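Local coordinates for H127A/Y244A mutant of alginate lyase AlyC3 in complex with dimannuronate (Psychromonas sp., PDB 7C8F), which cleaves alginate, probably by beta-elimination as other PL7 polysaccharide lyases do, and here holds a dimannuronate in its sugar-binding pocket, at residues N1-N6 / I53-F58; K70-H75 / N248-A253; F238-A243 / A253-L258. All blocks are in the same frame, centred on the assembly; numbering follows the deposited sequence.

Interaction 1: residues N1-N6 / I53-F58; sequences NVQFSN and IVNQYF
Asn55 reaches out from its turn to hold the backbone of the N-terminal tail: its ND2 donates to Gln3 O at 2.8 Å, almost along the C=O axis and with the acceptor in the plane of the amide. Val2 CG1 lies 3.4 Å from the same ND2. Next along, the Phe4 ring takes Ile53 CG2 over one face, shifted toward the rim, 4.2 Å from the ring centroid in a CH-pi contact, while Ile53 CD1 touches ring atom CE2. Asn55 ND2 sits at the ring edge, near its plane. One residue on, Ser5 N bonds to Val54 O, an atom whose position is less certain.

Behind this shell, chi1 of Asn55 (67°) sets CG between the backbone N and the carbonyl carbon. OD1 accepts from Tyr57 N at 2.8 Å, the donor standing above the carbonyl plane. This is an Asx turn, built into the type I turn Asn55 to Phe58, and together with the ND2 bond it holds the amide's rotation from both ends.

Further out, Phe44 of strand 42-44 meets the Phe4 ring edge-to-face, Leu29 of strand 27-31 packs against Ile53, and Phe58 begins strand 58-60, an outermost strand of its sheet within this chain.

Interaction 2: residues K70-H75 / N248-A253; sequences KMKNDH and NGMSEA
Lys70 and Glu252 lie side by side and point the same way from a non-hydrogen-bonded antiparallel pair. Lys70 bends at chi3 (94°), which brings CE against Glu252 OE1, yet NZ stays 4.0 Å from OE1, a long salt bridge. A water closes the arrangement, accepting from Lys70 NZ at 2.7 Å and donating to Glu252 OE2, which also bonds to His254 NE2.

Met71 turns its side chain to the other face, as does Ser251, and the two form the hydrogen-bonded pair: Met71 N gives to Ser251 O at 3.2 Å and Ser251 N to Met71 O at 2.8 Å. Asn244 ND2 is a second donor to Met71 O, and Asn244 OD1 is bonded to Ser251 OG. This is the edgewise joining of strands 67-72 and 250-264 in one antiparallel sheet of the lyase's beta sandwich.

Lys72 returns to the face of Lys70 and sits opposite Met250. The thioether lies across both lysines: SD is 3.8 Å from Lys70 CE, and chi3 of -70° brings Met250 CE to 3.9 Å from Lys72 CB. Lys72 NZ leads away to a salt bridge with Glu35.

At Asn73 the strand has ended, but its N still donates to Gly249 O at 3.1 Å. From Asp74 the link is by water, a single molecule accepting from both Asp74 N and Asn248 N.

Interaction 3: residues F238-A243 / A253-L258; sequences FKAGVA and AHFNKL
The ring of Phe255 is the flat group here, and its outer end meets the bend in the chain at Gly241. Gly241 O lies in the ring plane at the edge, 4.0 Å from Phe255 CE1, and Lys257 O of the ring's own segment, beyond the corner at Asn256, is also at the edge in plane. Gly241 N approaches obliquely, 3.8 Å from CZ, and Ala240 CB comes in obliquely too, 4.1 Å from CE2. The two segments belong to opposing sheets of a beta sandwich, the jelly-roll fold of PL7 lyases, and no hydrogen bond joins them: the contact is apolar side chains, and the backbone at Gly241, meeting in the buried interior.

Each segment turns a corner, one at Gly241 and the other at Asn256. Gly241 adopts backbone angles (phi 154°, psi -127°) at which a CB would jam against the carbonyl O of Ala240. Around the ring, Phe69, Leu67, Leu123 and Val101 also pack on it. An alanine in place of Phe255 would probably open a gap facing Gly241 and Ala240 CB and leave Phe69 and Leu123 without the ring they pack on.

Past the ring, Ala240 CB also meets Leu258 CD1 at 3.8 Å, with Leu258 CD2 slightly farther from the same Ala240 CB at 4.2 Å. On the other side of Gly241, Val242 also touches Phe69 and Met71, and its CG1 rests 3.6 Å from Ala253 CB.

In the fold
Interactions 2 and 3 share Ala253, and strand 250-264 runs through both: in interaction 2 it pairs edge to edge with strand 67-72, in interaction 3 it faces the opposing sheet. Val242 joins them, its CB 3.5 Å from Ser251 OG. Interaction 1 lies about 16 Å from each of the other two, centre to centre, and touches interaction 2 alone, where Tyr57 O and Lys70 N are 2.9 Å apart, a probable hydrogen bond, and Tyr57 CE1 packs on Met250 CE. The bound mannuronate is about 11 Å from the side chain of Val242 and about 12 Å from that of Met71. Residues 238-243 run beside the pocket: Lys239 touches the sugar-binding residues Arg77 and Gln124.

Interaction 1: residues N1-N6 / I53-F58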
ATOM      1  N   ASN B   1     -21.278 -26.932  13.851  1.00 80.50           N
ATOM      2  CA  ASN B   1     -20.072 -27.671  13.529  1.00 59.71           C
ATOM      3  C   ASN B   1     -20.195 -28.357  12.199  1.00 54.63           C
ATOM      4  O   ASN B   1     -21.126 -29.081  11.973  1.00 79.46           O
ATOM      5  CB  ASN B   1     -19.814 -28.712  14.599  1.00 66.22           C
ATOM      6  CG  ASN B   1     -18.351 -28.913  14.853  1.00 69.19           C
ATOM      7  OD1 ASN B   1     -17.560 -28.004  14.702  1.00 82.36           O
ATOM      8  ND2 ASN B   1     -17.993 -30.095  15.244  1.00 75.19           N
ATOM      9  N   VAL B   2     -19.241 -28.129  11.309  1.00 72.41           N
ATOM     10  CA  VAL B   2     -19.276 -28.768  10.003  1.00 65.93           C
ATOM     11  C   VAL B   2     -18.835 -30.213  10.209  1.00 66.07           C
ATOM     12  O   VAL B   2     -17.917 -30.480  10.955  1.00 46.39           O
ATOM     13  CB  VAL B   2     -18.356 -28.085   8.968  1.00 62.23           C
ATOM     14  CG1 VAL B   2     -18.294 -28.905   7.711  1.00 40.08           C
ATOM     15  CG2 VAL B   2     -18.824 -26.691   8.616  1.00 39.29           C
ATOM     16  N   GLN B   3     -19.516 -31.132   9.539  1.00 73.86           N
ATOM     17  CA  GLN B   3     -19.260 -32.566   9.651  1.00 66.48           C
ATOM     18  C   GLN B   3     -18.673 -33.229   8.421  1.00 73.46           C
ATOM     19  O   GLN B   3     -18.768 -32.706   7.353  1.00 47.21           O
ATOM     20  CB  GLN B   3     -20.561 -33.301  10.010  1.00 53.10           C
ATOM     21  CG  GLN B   3     -21.792 -32.867   9.242  1.00 64.81           C
ATOM     22  CD  GLN B   3     -21.833 -33.295   7.784  1.00 99.92           C
ATOM     23  OE1 GLN B   3     -21.441 -34.404   7.432  1.00 82.91           O
ATOM     24  NE2 GLN B   3     -22.317 -32.392   6.918  1.00 68.84           N
ATOM     25  N   PHE B   4     -18.072 -34.396   8.605  1.00 42.29           N
ATOM     26  CA  PHE B   4     -17.482 -35.149   7.529  1.00 59.20           C
ATOM     27  C   PHE B   4     -18.069 -36.547   7.531  1.00 68.57           C
ATOM     28  O   PHE B   4     -18.302 -37.103   8.577  1.00 62.45           O
ATOM     29  CB  PHE B   4     -15.936 -35.130   7.592  1.00 46.85           C
ATOM     30  CG  PHE B   4     -15.362 -33.751   7.517  1.00 48.65           C
ATOM     31  CD1 PHE B   4     -15.876 -32.824   6.662  1.00 42.76           C
ATOM     32  CD2 PHE B   4     -14.354 -33.365   8.329  1.00 70.62           C
ATOM     33  CE1 PHE B   4     -15.393 -31.550   6.600  1.00 31.40           C
ATOM     34  CE2 PHE B   4     -13.869 -32.069   8.277  1.00 92.44           C
ATOM     35  CZ  PHE B   4     -14.391 -31.170   7.408  1.00 45.96           C
ATOM     36  N   SER B   5     -18.381 -37.064   6.353  1.00 51.00           N
ATOM     37  CA  SER B   5     -18.945 -38.396   6.163  1.00 61.77           C
ATOM     38  C   SER B   5     -18.962 -38.683   4.686  1.00 62.34           C
ATOM     39  O   SER B   5     -19.404 -37.843   3.942  1.00 51.83           O
ATOM     40  CB  SER B   5     -20.402 -38.466   6.596  1.00 47.85           C
ATOM     41  OG  SER B   5     -20.909 -39.736   6.316  1.00 47.90           O
ATOM     42  N   ASN B   6     -18.518 -39.860   4.259  1.00 39.09           N
ATOM     43  CA  ASN B   6     -18.593 -40.227   2.850  1.00 40.94           C
ATOM     44  C   ASN B   6     -19.876 -40.957   2.471  1.00 35.09           C
ATOM     45  O   ASN B   6     -19.918 -41.535   1.438  1.00 33.92           O
ATOM     46  CB  ASN B   6     -17.411 -41.022   2.342  1.00 27.79           C
ATOM     47  CG  ASN B   6     -17.227 -42.337   3.064  1.00 86.90           C
ATOM     48  OD1 ASN B   6     -18.172 -42.918   3.593  1.00 47.12           O
ATOM     49  ND2 ASN B   6     -15.986 -42.813   3.075  1.00 58.04           N
ATOM     50  N   ILE B  53     -11.224 -35.675   4.801  1.00 21.48           N
ATOM     51  CA  ILE B  53     -12.073 -34.492   4.702  1.00 22.81           C
ATOM     52  C   ILE B  53     -13.052 -34.697   3.551  1.00 23.65           C
ATOM     53  O   ILE B  53     -12.658 -34.651   2.383  1.00 25.15           O
ATOM     54  CB  ILE B  53     -11.238 -33.223   4.494  1.00 20.67           C
ATOM     55  CG1 ILE B  53     -10.255 -33.039   5.654  1.00 23.52           C
ATOM     56  CG2 ILE B  53     -12.145 -32.004   4.333  1.00 23.15           C
ATOM     57  CD1 ILE B  53     -10.916 -32.855   6.996  1.00 32.23           C
ATOM     58  N   VAL B  54     -14.324 -34.910   3.880  1.00 22.68           N
ATOM     59  CA  VAL B  54     -15.369 -35.152   2.884  1.00 23.36           C
ATOM     60  C   VAL B  54     -16.715 -34.906   3.549  1.00 34.65           C
ATOM     61  O   VAL B  54     -16.892 -35.192   4.734  1.00 29.55           O
ATOM     62  CB  VAL B  54     -15.272 -36.587   2.309  1.00 22.07           C
ATOM     63  CG1 VAL B  54     -15.407 -37.625   3.430  1.00 24.25           C
ATOM     64  CG2 VAL B  54     -16.335 -36.834   1.232  1.00 23.94           C
ATOM     65  N   ASN B  55     -17.660 -34.362   2.788  1.00 23.43           N
ATOM     66  CA  ASN B  55     -19.038 -34.287   3.265  1.00 23.54           C
ATOM     67  C   ASN B  55     -19.957 -33.983   2.087  1.00 23.94           C
ATOM     68  O   ASN B  55     -19.527 -33.955   0.930  1.00 23.44           O
ATOM     69  CB  ASN B  55     -19.228 -33.330   4.440  1.00 24.72           C
ATOM     70  CG  ASN B  55     -18.994 -31.883   4.070  1.00 36.46           C
ATOM     71  OD1 ASN B  55     -19.101 -31.495   2.910  1.00 26.23           O
ATOM     72  ND2 ASN B  55     -18.693 -31.069   5.068  1.00 38.24           N
ATOM     73  N   GLN B  56     -21.245 -33.801   2.400  1.00 29.11           N
ATOM     74  CA  GLN B  56     -22.266 -33.595   1.379  1.00 28.01           C
ATOM     75  C   GLN B  56     -22.008 -32.356   0.537  1.00 24.03           C
ATOM     76  O   GLN B  56     -22.510 -32.277  -0.586  1.00 25.07           O
ATOM     77  CB  GLN B  56     -23.641 -33.462   2.040  1.00 29.92           C
ATOM     78  CG  GLN B  56     -23.651 -32.507   3.227  1.00 55.01           C
ATOM     79  CD  GLN B  56     -25.022 -32.351   3.858  1.00 95.69           C
ATOM     80  OE1 GLN B  56     -26.041 -32.315   3.165  1.00 59.61           O
ATOM     81  NE2 GLN B  56     -25.055 -32.258   5.184  1.00 94.66           N
ATOM     82  N   TYR B  57     -21.246 -31.389   1.052  1.00 22.18           N
ATOM     83  CA  TYR B  57     -20.984 -30.148   0.331  1.00 19.40           C
ATOM     84  C   TYR B  57     -19.593 -30.098  -0.296  1.00 20.00           C
ATOM     85  O   TYR B  57     -19.308 -29.162  -1.053  1.00 18.38           O
ATOM     86  CB  TYR B  57     -21.138 -28.937   1.262  1.00 23.27           C
ATOM     87  CG  TYR B  57     -22.526 -28.740   1.839  1.00 27.82           C
ATOM     88  CD1 TYR B  57     -23.589 -28.354   1.036  1.00 54.34           C
ATOM     89  CD2 TYR B  57     -22.765 -28.928   3.195  1.00 69.36           C
ATOM     90  CE1 TYR B  57     -24.856 -28.167   1.566  1.00 57.03           C
ATOM     91  CE2 TYR B  57     -24.027 -28.744   3.733  1.00 55.86           C
ATOM     92  CZ  TYR B  57     -25.068 -28.362   2.915  1.00 60.24           C
ATOM     93  OH  TYR B  57     -26.325 -28.176   3.449  1.00 51.88           O
ATOM     94  N   PHE B  58     -18.731 -31.076  -0.014  1.00 19.21           N
ATOM     95  CA  PHE B  58     -17.339 -31.065  -0.467  1.00 16.78           C
ATOM     96  C   PHE B  58     -16.938 -32.525  -0.659  1.00 17.19           C
ATOM     97  O   PHE B  58     -16.648 -33.227   0.318  1.00 18.51           O
ATOM     98  CB  PHE B  58     -16.429 -30.370   0.547  1.00 17.43           C
ATOM     99  CG  PHE B  58     -14.966 -30.371   0.158  1.00 16.13           C
ATOM    100  CD1 PHE B  58     -14.511 -29.568  -0.884  1.00 18.46           C
ATOM    101  CD2 PHE B  58     -14.054 -31.179   0.817  1.00 18.40           C
ATOM    102  CE1 PHE B  58     -13.173 -29.572  -1.252  1.00 19.04           C
ATOM    103  CE2 PHE B  58     -12.714 -31.181   0.451  1.00 19.28           C
ATOM    104  CZ  PHE B  58     -12.275 -30.377  -0.586  1.00 16.67           C
TER

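Interaction 2: residues K70-H75 / N248-A253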
ATOM      1  N   LYS B  70     -20.599 -27.315  -2.871  1.00 17.96           N
ATOM      2  CA  LYS B  70     -21.947 -26.782  -2.726  1.00 16.91           C
ATOM      3  C   LYS B  70     -22.023 -25.882  -1.502  1.00 17.63           C
ATOM      4  O   LYS B  70     -21.265 -26.049  -0.542  1.00 18.03           O
ATOM      5  CB  LYS B  70     -22.959 -27.928  -2.554  1.00 22.02           C
ATOM      6  CG  LYS B  70     -22.969 -28.905  -3.727  1.00 20.35           C
ATOM      7  CD  LYS B  70     -23.745 -30.188  -3.408  1.00 27.25           C
ATOM      8  CE  LYS B  70     -25.183 -30.110  -3.866  1.00 46.59           C
ATOM      9  NZ  LYS B  70     -25.879 -31.411  -3.636  1.00 49.18           N
ATOM     10  N   MET B  71     -22.950 -24.932  -1.530  1.00 15.39           N
ATOM     11  CA  MET B  71     -23.268 -24.143  -0.350  1.00 16.77           C
ATOM     12  C   MET B  71     -24.624 -23.480  -0.522  1.00 18.61           C
ATOM     13  O   MET B  71     -24.976 -23.040  -1.624  1.00 18.54           O
ATOM     14  CB  MET B  71     -22.204 -23.068  -0.082  1.00 17.79           C
ATOM     15  CG  MET B  71     -22.420 -22.259   1.207  1.00 18.60           C
ATOM     16  SD  MET B  71     -22.720 -23.270   2.679  1.00 21.14           S
ATOM     17  CE  MET B  71     -21.315 -24.390   2.641  1.00 21.85           C
ATOM     18  N   LYS B  72     -25.359 -23.358   0.559  1.00 19.82           N
ATOM     19  CA  LYS B  72     -26.630 -22.646   0.581  1.00 18.18           C
ATOM     20  C   LYS B  72     -26.553 -21.382   1.401  1.00 22.09           C
ATOM     21  O   LYS B  72     -25.748 -21.253   2.271  1.00 22.43           O
ATOM     22  CB  LYS B  72     -27.780 -23.539   1.065  1.00 21.16           C
ATOM     23  CG  LYS B  72     -27.673 -24.048   2.468  1.00 23.37           C
ATOM     24  CD  LYS B  72     -29.032 -24.546   2.957  1.00 34.74           C
ATOM     25  CE  LYS B  72     -28.935 -25.239   4.297  1.00 54.76           C
ATOM     26  NZ  LYS B  72     -30.259 -25.524   4.947  1.00 55.48           N
ATOM     27  N   ASN B  73     -27.427 -20.456   1.074  1.00 21.51           N
ATOM     28  CA  ASN B  73     -27.608 -19.182   1.733  1.00 20.61           C
ATOM     29  C   ASN B  73     -26.692 -18.077   1.285  1.00 25.36           C
ATOM     30  O   ASN B  73     -25.611 -18.311   0.912  1.00 23.09           O
ATOM     31  CB  ASN B  73     -27.652 -19.281   3.265  1.00 21.84           C
ATOM     32  CG  ASN B  73     -28.633 -20.317   3.759  1.00 27.20           C
ATOM     33  OD1 ASN B  73     -29.715 -20.438   3.274  1.00 29.58           O
ATOM     34  ND2 ASN B  73     -28.235 -21.048   4.744  1.00 25.71           N
ATOM     35  N   ASP B  74     -27.200 -16.873   1.357  1.00 22.98           N
ATOM     36  CA  ASP B  74     -26.506 -15.703   0.939  1.00 23.39           C
ATOM     37  C   ASP B  74     -25.285 -15.477   1.784  1.00 24.05           C
ATOM     38  O   ASP B  74     -25.345 -15.633   2.956  1.00 25.07           O
ATOM     39  CB  ASP B  74     -27.452 -14.507   1.006  1.00 24.81           C
ATOM     40  CG  ASP B  74     -27.014 -13.337   0.164  1.00 36.45           C
ATOM     41  OD1 ASP B  74     -26.200 -13.512  -0.713  1.00 29.09           O
ATOM     42  OD2 ASP B  74     -27.519 -12.246   0.365  1.00 32.73           O
ATOM     43  N   HIS B  75     -24.178 -15.136   1.130  1.00 24.81           N
ATOM     44  CA  HIS B  75     -22.915 -14.769   1.769  1.00 26.52           C
ATOM     45  C   HIS B  75     -22.184 -15.937   2.417  1.00 27.97           C
ATOM     46  O   HIS B  75     -21.161 -15.722   3.083  1.00 30.14           O
ATOM     47  CB  HIS B  75     -23.074 -13.611   2.758  1.00 29.82           C
ATOM     48  CG  HIS B  75     -23.816 -12.443   2.187  1.00 35.03           C
ATOM     49  ND1 HIS B  75     -24.996 -11.976   2.724  1.00 50.22           N
ATOM     50  CD2 HIS B  75     -23.559 -11.667   1.108  1.00 48.26           C
ATOM     51  CE1 HIS B  75     -25.426 -10.950   2.010  1.00 39.41           C
ATOM     52  NE2 HIS B  75     -24.573 -10.742   1.023  1.00 40.93           N
ATOM     53  N   ASN B 248     -31.624 -17.556  -0.652  1.00 23.76           N
ATOM     54  CA  ASN B 248     -32.665 -18.588  -0.575  1.00 25.83           C
ATOM     55  C   ASN B 248     -32.411 -19.778  -1.496  1.00 24.91           C
ATOM     56  O   ASN B 248     -33.357 -20.434  -1.939  1.00 33.96           O
ATOM     57  CB  ASN B 248     -34.065 -18.007  -0.816  1.00 26.68           C
ATOM     58  CG  ASN B 248     -34.429 -16.930   0.183  1.00 32.76           C
ATOM     59  OD1 ASN B 248     -34.686 -15.785  -0.185  1.00 44.87           O
ATOM     60  ND2 ASN B 248     -34.459 -17.294   1.461  1.00 42.22           N
ATOM     61  N   GLY B 249     -31.147 -20.099  -1.784  1.00 26.33           N
ATOM     62  CA  GLY B 249     -30.848 -21.197  -2.678  1.00 22.46           C
ATOM     63  C   GLY B 249     -29.488 -21.817  -2.424  1.00 22.20           C
ATOM     64  O   GLY B 249     -28.708 -21.348  -1.590  1.00 22.78           O
ATOM     65  N   MET B 250     -29.201 -22.876  -3.176  1.00 21.13           N
ATOM     66  CA  MET B 250     -27.944 -23.604  -3.050  1.00 23.60           C
ATOM     67  C   MET B 250     -27.190 -23.586  -4.371  1.00 26.80           C
ATOM     68  O   MET B 250     -27.760 -23.883  -5.427  1.00 23.10           O
ATOM     69  CB  MET B 250     -28.147 -25.052  -2.606  1.00 29.59           C
ATOM     70  CG  MET B 250     -26.815 -25.714  -2.269  1.00 47.58           C
ATOM     71  SD  MET B 250     -26.938 -27.430  -1.773  1.00 61.12           S
ATOM     72  CE  MET B 250     -27.737 -27.266  -0.177  1.00 43.67           C
ATOM     73  N   SER B 251     -25.911 -23.249  -4.304  1.00 18.07           N
ATOM     74  CA  SER B 251     -25.042 -23.295  -5.467  1.00 18.87           C
ATOM     75  C   SER B 251     -24.320 -24.635  -5.518  1.00 20.86           C
ATOM     76  O   SER B 251     -24.170 -25.329  -4.508  1.00 19.20           O
ATOM     77  CB  SER B 251     -24.005 -22.181  -5.377  1.00 19.57           C
ATOM     78  OG  SER B 251     -23.246 -22.353  -4.195  1.00 19.27           O
ATOM     79  N   GLU B 252     -23.849 -24.983  -6.711  1.00 17.25           N
ATOM     80  CA  GLU B 252     -23.163 -26.247  -6.933  1.00 18.99           C
ATOM     81  C   GLU B 252     -22.221 -26.068  -8.109  1.00 20.27           C
ATOM     82  O   GLU B 252     -22.663 -25.719  -9.211  1.00 19.73           O
ATOM     83  CB  GLU B 252     -24.156 -27.380  -7.211  1.00 19.01           C
ATOM     84  CG  GLU B 252     -23.479 -28.701  -7.501  1.00 21.80           C
ATOM     85  CD  GLU B 252     -24.457 -29.854  -7.577  1.00 35.87           C
ATOM     86  OE1 GLU B 252     -25.638 -29.654  -7.214  1.00 33.72           O
ATOM     87  OE2 GLU B 252     -24.040 -30.955  -7.994  1.00 29.00           O
ATOM     88  N   ALA B 253     -20.929 -26.279  -7.876  1.00 16.97           N
ATOM     89  CA  ALA B 253     -19.913 -26.219  -8.913  1.00 16.21           C
ATOM     90  C   ALA B 253     -19.178 -27.548  -8.978  1.00 18.49           C
ATOM     91  O   ALA B 253     -18.807 -28.113  -7.940  1.00 19.23           O
ATOM     92  CB  ALA B 253     -18.909 -25.092  -8.645  1.00 17.69           C
TER
HETATM   93  O   HOH W   1     -24.610 -32.771  -5.532  1.00 47.45           O
HETATM   94  O   HOH W   2     -30.386 -16.624   1.918  1.00 22.22           O

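Interaction 3: residues F238-A243 / A253-L258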
ATOM      1  N   PHE B 238      -5.012 -17.336  -3.929  1.00 11.52           N
ATOM      2  CA  PHE B 238      -6.079 -17.948  -4.711  1.00 12.47           C
ATOM      3  C   PHE B 238      -7.109 -18.645  -3.828  1.00 11.58           C
ATOM      4  O   PHE B 238      -6.769 -19.264  -2.813  1.00 12.16           O
ATOM      5  CB  PHE B 238      -5.517 -19.033  -5.632  1.00 13.70           C
ATOM      6  CG  PHE B 238      -4.711 -18.520  -6.791  1.00 11.89           C
ATOM      7  CD1 PHE B 238      -5.267 -17.643  -7.725  1.00 12.51           C
ATOM      8  CD2 PHE B 238      -3.419 -18.981  -7.000  1.00 13.91           C
ATOM      9  CE1 PHE B 238      -4.520 -17.212  -8.808  1.00 15.28           C
ATOM     10  CE2 PHE B 238      -2.681 -18.563  -8.089  1.00 12.97           C
ATOM     11  CZ  PHE B 238      -3.226 -17.672  -8.995  1.00 14.06           C
ATOM     12  N   LYS B 239      -8.371 -18.598  -4.266  1.00 12.39           N
ATOM     13  CA  LYS B 239      -9.426 -19.448  -3.739  1.00 12.80           C
ATOM     14  C   LYS B 239     -10.244 -20.004  -4.891  1.00 13.68           C
ATOM     15  O   LYS B 239     -10.373 -19.372  -5.948  1.00 13.46           O
ATOM     16  CB  LYS B 239     -10.378 -18.700  -2.803  1.00 13.87           C
ATOM     17  CG  LYS B 239      -9.680 -18.192  -1.554  1.00 17.51           C
ATOM     18  CD  LYS B 239     -10.647 -17.776  -0.457  1.00 20.18           C
ATOM     19  CE  LYS B 239     -11.303 -16.445  -0.773  1.00 20.38           C
ATOM     20  NZ  LYS B 239     -12.246 -16.091   0.333  1.00 27.75           N
ATOM     21  N   ALA B 240     -10.827 -21.173  -4.664  1.00 12.25           N
ATOM     22  CA  ALA B 240     -11.684 -21.828  -5.637  1.00 12.32           C
ATOM     23  C   ALA B 240     -12.762 -22.601  -4.900  1.00 13.50           C
ATOM     24  O   ALA B 240     -12.483 -23.238  -3.882  1.00 14.33           O
ATOM     25  CB  ALA B 240     -10.884 -22.778  -6.539  1.00 13.19           C
ATOM     26  N   GLY B 241     -13.984 -22.549  -5.424  1.00 13.84           N
ATOM     27  CA  GLY B 241     -15.092 -23.298  -4.851  1.00 14.34           C
ATOM     28  C   GLY B 241     -16.388 -22.600  -5.191  1.00 13.67           C
ATOM     29  O   GLY B 241     -16.613 -22.287  -6.368  1.00 14.93           O
ATOM     30  N   VAL B 242     -17.226 -22.309  -4.193  1.00 15.03           N
ATOM     31  CA  VAL B 242     -18.416 -21.480  -4.392  1.00 13.99           C
ATOM     32  C   VAL B 242     -18.530 -20.475  -3.261  1.00 15.90           C
ATOM     33  O   VAL B 242     -18.190 -20.766  -2.110  1.00 17.07           O
ATOM     34  CB  VAL B 242     -19.724 -22.296  -4.482  1.00 15.48           C
ATOM     35  CG1 VAL B 242     -19.737 -23.146  -5.719  1.00 17.61           C
ATOM     36  CG2 VAL B 242     -19.903 -23.149  -3.234  1.00 17.32           C
ATOM     37  N   ALA B 243     -18.999 -19.281  -3.605  1.00 15.56           N
ATOM     38  CA  ALA B 243     -19.377 -18.259  -2.643  1.00 16.49           C
ATOM     39  C   ALA B 243     -20.645 -17.623  -3.184  1.00 17.00           C
ATOM     40  O   ALA B 243     -20.702 -17.275  -4.367  1.00 17.05           O
ATOM     41  CB  ALA B 243     -18.270 -17.213  -2.466  1.00 16.49           C
ATOM     42  N   ALA B 253     -20.929 -26.279  -7.876  1.00 16.97           N
ATOM     43  CA  ALA B 253     -19.913 -26.219  -8.913  1.00 16.21           C
ATOM     44  C   ALA B 253     -19.178 -27.548  -8.978  1.00 18.49           C
ATOM     45  O   ALA B 253     -18.807 -28.113  -7.940  1.00 19.23           O
ATOM     46  CB  ALA B 253     -18.909 -25.092  -8.645  1.00 17.69           C
ATOM     47  N   HIS B 254     -18.958 -28.037 -10.197  1.00 18.27           N
ATOM     48  CA  HIS B 254     -18.213 -29.267 -10.449  1.00 16.25           C
ATOM     49  C   HIS B 254     -16.898 -28.917 -11.129  1.00 17.02           C
ATOM     50  O   HIS B 254     -16.895 -28.329 -12.216  1.00 19.40           O
ATOM     51  CB  HIS B 254     -19.027 -30.233 -11.314  1.00 18.37           C
ATOM     52  CG  HIS B 254     -20.199 -30.824 -10.596  1.00 18.73           C
ATOM     53  ND1 HIS B 254     -20.814 -31.986 -11.015  1.00 28.32           N
ATOM     54  CD2 HIS B 254     -20.870 -30.422  -9.489  1.00 20.32           C
ATOM     55  CE1 HIS B 254     -21.811 -32.273 -10.197  1.00 31.83           C
ATOM     56  NE2 HIS B 254     -21.869 -31.340  -9.264  1.00 22.18           N
ATOM     57  N   PHE B 255     -15.782 -29.248 -10.479  1.00 16.82           N
ATOM     58  CA  PHE B 255     -14.453 -28.981 -11.019  1.00 16.60           C
ATOM     59  C   PHE B 255     -13.877 -30.286 -11.561  1.00 19.80           C
ATOM     60  O   PHE B 255     -13.474 -31.164 -10.788  1.00 19.06           O
ATOM     61  CB  PHE B 255     -13.528 -28.457  -9.920  1.00 16.76           C
ATOM     62  CG  PHE B 255     -13.743 -27.004  -9.548  1.00 14.77           C
ATOM     63  CD1 PHE B 255     -14.869 -26.598  -8.844  1.00 16.50           C
ATOM     64  CD2 PHE B 255     -12.774 -26.056  -9.846  1.00 16.83           C
ATOM     65  CE1 PHE B 255     -15.051 -25.258  -8.482  1.00 15.31           C
ATOM     66  CE2 PHE B 255     -12.945 -24.708  -9.473  1.00 15.17           C
ATOM     67  CZ  PHE B 255     -14.083 -24.315  -8.799  1.00 15.62           C
ATOM     68  N   ASN B 256     -13.810 -30.409 -12.886  1.00 17.05           N
ATOM     69  CA  ASN B 256     -13.112 -31.544 -13.480  1.00 20.19           C
ATOM     70  C   ASN B 256     -11.604 -31.434 -13.289  1.00 19.44           C
ATOM     71  O   ASN B 256     -10.898 -32.450 -13.327  1.00 20.28           O
ATOM     72  CB  ASN B 256     -13.480 -31.634 -14.966  1.00 21.72           C
ATOM     73  CG  ASN B 256     -12.788 -32.775 -15.683  1.00 55.23           C
ATOM     74  OD1 ASN B 256     -13.058 -33.948 -15.422  1.00 34.33           O
ATOM     75  ND2 ASN B 256     -11.911 -32.433 -16.623  1.00 29.42           N
ATOM     76  N   LYS B 257     -11.104 -30.225 -13.054  1.00 17.51           N
ATOM     77  CA  LYS B 257      -9.680 -29.976 -12.916  1.00 18.11           C
ATOM     78  C   LYS B 257      -9.511 -28.829 -11.939  1.00 17.10           C
ATOM     79  O   LYS B 257     -10.273 -27.856 -11.972  1.00 17.19           O
ATOM     80  CB  LYS B 257      -9.063 -29.595 -14.269  1.00 18.89           C
ATOM     81  CG  LYS B 257      -7.637 -29.056 -14.192  1.00 22.47           C
ATOM     82  CD  LYS B 257      -7.059 -28.849 -15.595  1.00 29.32           C
ATOM     83  CE  LYS B 257      -5.651 -28.286 -15.548  1.00 57.82           C
ATOM     84  NZ  LYS B 257      -5.068 -28.142 -16.913  1.00 65.50           N
ATOM     85  N   LEU B 258      -8.534 -28.964 -11.050  1.00 15.66           N
ATOM     86  CA  LEU B 258      -8.144 -27.858 -10.183  1.00 15.06           C
ATOM     87  C   LEU B 258      -6.676 -28.034  -9.853  1.00 15.93           C
ATOM     88  O   LEU B 258      -6.292 -29.022  -9.207  1.00 16.56           O
ATOM     89  CB  LEU B 258      -8.993 -27.811  -8.915  1.00 14.07           C
ATOM     90  CG  LEU B 258      -8.686 -26.624  -7.987  1.00 14.77           C
ATOM     91  CD1 LEU B 258      -8.914 -25.266  -8.677  1.00 17.12           C
ATOM     92  CD2 LEU B 258      -9.527 -26.721  -6.737  1.00 17.53           C
TER